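Local structure of putative p22 protein (1YQF) at residues A[183-186]-A[187-191]. The protein is of unknown function but belongs to the MAM33 family of mitochondrial glycoproteins and is homologous in sequence to human p32. Sequence-based numbering, arbitrary orientation.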
loop_
_atom_site.group_PDB
_atom_site.type_symbol
_atom_site.label_atom_id
_atom_site.label_comp_id
_atom_site.label_asym_id
_atom_site.label_seq_id
_atom_site.Cartn_x
_atom_site.Cartn_y
_atom_site.Cartn_z
ATOM N N SER A 183 -14.709 18.760 2.355
ATOM C CA SER A 183 -14.449 17.513 3.063
ATOM C C SER A 183 -15.190 17.465 4.401
ATOM O O SER A 183 -15.771 16.439 4.740
ATOM C CB SER A 183 -12.951 17.311 3.281
ATOM O OG SER A 183 -12.296 17.066 2.047
ATOM N N PHE A 184 -15.175 18.573 5.146
ATOM C CA PHE A 184 -15.893 18.653 6.421
ATOM C C PHE A 184 -17.384 18.451 6.186
ATOM O O PHE A 184 -18.034 17.713 6.918
ATOM C CB PHE A 184 -15.686 20.009 7.123
ATOM C CG PHE A 184 -14.299 20.224 7.691
ATOM C CD1 PHE A 184 -13.578 19.184 8.280
ATOM C CD2 PHE A 184 -13.722 21.491 7.655
ATOM C CE1 PHE A 184 -12.302 19.408 8.806
ATOM C CE2 PHE A 184 -12.450 21.718 8.180
ATOM C CZ PHE A 184 -11.742 20.676 8.754
ATOM N N TRP A 185 -17.915 19.111 5.157
ATOM C CA TRP A 185 -19.333 19.018 4.830
ATOM C C TRP A 185 -19.709 17.601 4.423
ATOM O O TRP A 185 -20.648 17.036 4.964
ATOM C CB TRP A 185 -19.712 19.990 3.706
ATOM C CG TRP A 185 -21.090 19.732 3.169
ATOM C CD1 TRP A 185 -22.270 20.126 3.723
ATOM C CD2 TRP A 185 -21.430 19.001 1.986
ATOM N NE1 TRP A 185 -23.325 19.690 2.958
ATOM C CE2 TRP A 185 -22.837 18.996 1.884
ATOM C CE3 TRP A 185 -20.683 18.341 0.998
ATOM C CZ2 TRP A 185 -23.514 18.369 0.836
ATOM C CZ3 TRP A 185 -21.359 17.716 -0.046
ATOM C CH2 TRP A 185 -22.761 17.737 -0.117
ATOM N N ALA A 186 -18.970 17.047 3.465
ATOM C CA ALA A 186 -19.219 15.699 2.955
ATOM C C ALA A 186 -19.059 14.636 4.032
ATOM O O ALA A 186 -19.768 13.632 4.021
ATOM C CB ALA A 186 -18.299 15.391 1.774
ATOM N N GLU A 187 -18.137 14.862 4.964
ATOM C CA GLU A 187 -17.902 13.921 6.056
ATOM C C GLU A 187 -19.119 13.853 6.973
ATOM O O GLU A 187 -19.469 12.789 7.464
ATOM C CB GLU A 187 -16.660 14.320 6.857
ATOM C CG GLU A 187 -16.447 13.534 8.147
ATOM C CD GLU A 187 -16.283 12.041 7.907
ATOM O OE1 GLU A 187 -15.490 11.667 7.009
ATOM O OE2 GLU A 187 -16.938 11.242 8.620
ATOM N N GLN A 188 -19.742 15.002 7.213
ATOM C CA GLN A 188 -20.964 15.076 8.012
ATOM C C GLN A 188 -22.103 14.328 7.318
ATOM O O GLN A 188 -22.885 13.649 7.973
ATOM C CB GLN A 188 -21.358 16.541 8.250
ATOM C CG GLN A 188 -22.672 16.752 9.014
ATOM C CD GLN A 188 -22.619 16.256 10.452
ATOM O OE1 GLN A 188 -21.593 16.380 11.122
ATOM N NE2 GLN A 188 -23.729 15.704 10.930
ATOM N N GLN A 189 -22.184 14.449 5.994
ATOM C CA GLN A 189 -23.246 13.799 5.228
ATOM C C GLN A 189 -23.105 12.285 5.284
ATOM O O GLN A 189 -24.089 11.581 5.476
ATOM C CB GLN A 189 -23.249 14.260 3.767
ATOM C CG GLN A 189 -23.295 15.778 3.558
ATOM C CD GLN A 189 -24.364 16.468 4.397
ATOM O OE1 GLN A 189 -25.555 16.177 4.255
ATOM N NE2 GLN A 189 -23.943 17.383 5.269
ATOM N N ASP A 190 -21.880 11.790 5.130
ATOM C CA ASP A 190 -21.623 10.355 5.157
ATOM C C ASP A 190 -21.855 9.772 6.544
ATOM O O ASP A 190 -22.354 8.657 6.669
ATOM C CB ASP A 190 -20.199 10.046 4.687
ATOM C CG ASP A 190 -20.052 10.136 3.182
ATOM O OD1 ASP A 190 -20.990 9.731 2.462
ATOM O OD2 ASP A 190 -19.035 10.605 2.629
ATOM N N TYR A 191 -21.498 10.528 7.579
ATOM C CA TYR A 191 -21.715 10.095 8.956
ATOM C C TYR A 191 -23.210 9.902 9.196
ATOM O O TYR A 191 -23.625 8.908 9.782
ATOM C CB TYR A 191 -21.132 11.114 9.947
ATOM C CG TYR A 191 -21.445 10.828 11.400
ATOM C CD1 TYR A 191 -21.245 9.565 11.940
ATOM C CD2 TYR A 191 -21.956 11.822 12.231
ATOM C CE1 TYR A 191 -21.532 9.297 13.270
ATOM C CE2 TYR A 191 -22.252 11.565 13.560
ATOM C CZ TYR A 191 -22.036 10.299 14.078
ATOM O OH TYR A 191 -22.327 10.033 15.400
#
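Gln-189 lies across the indole of Trp-185, an i to i+4 pairing on the long C-terminal helix 173-202 of this p32-like fold, in which terminal helices accompany an antiparallel sheet. From its CB, 3.5 Å from Ala-186 O, the Gln-189 chain turns back toward the preceding turn. A chi1 of -53° swings CG away from the carbonyl carbon, to the side of the backbone N, which directs it over the indole. There Gln-189 CG makes a CH-pi contact 3.9 Å from the centroid of the Trp-185 six-membered ring, over the face but displaced toward the rim. A second bend, at chi2, carries Gln-189 CD to 3.7 Å from Trp-185 NE1 and sets the amide nearly parallel to the indole, the two planes 14° apart, above its NE1 edge and extending outward past it. Gln-189 NE2 ends above the NE1 rim of the indole, 3.3 Å from Trp-185 NE1; since both nitrogens are donors, they stack without bonding to each other. The same NE2 gives a weak hydrogen bond to Trp-185 O, the carbonyl that also takes the regular helical bond from Gln-189 N at 3.2 Å. One acceptor thus receives both the main-chain and the side-chain N-H of a single residue.

Gln-188 NE2 hydrogen-bonds Glu-38 of the N-terminal helix and Glu-192 one turn on, while Trp-185 also packs on Gln-47 and meets the ring of Tyr-182 at an inclined angle. Glu-187 reaches across the trimer interface, its OE2 hydrogen-bonded to Tyr-146 OH of the second subunit, whose Pro-149 packs against the same side chain. Closer to the backbone, Glu-187 CB rests 3.1 Å from Ser-183 O, the carbonyl that accepts the Glu-187 N-H.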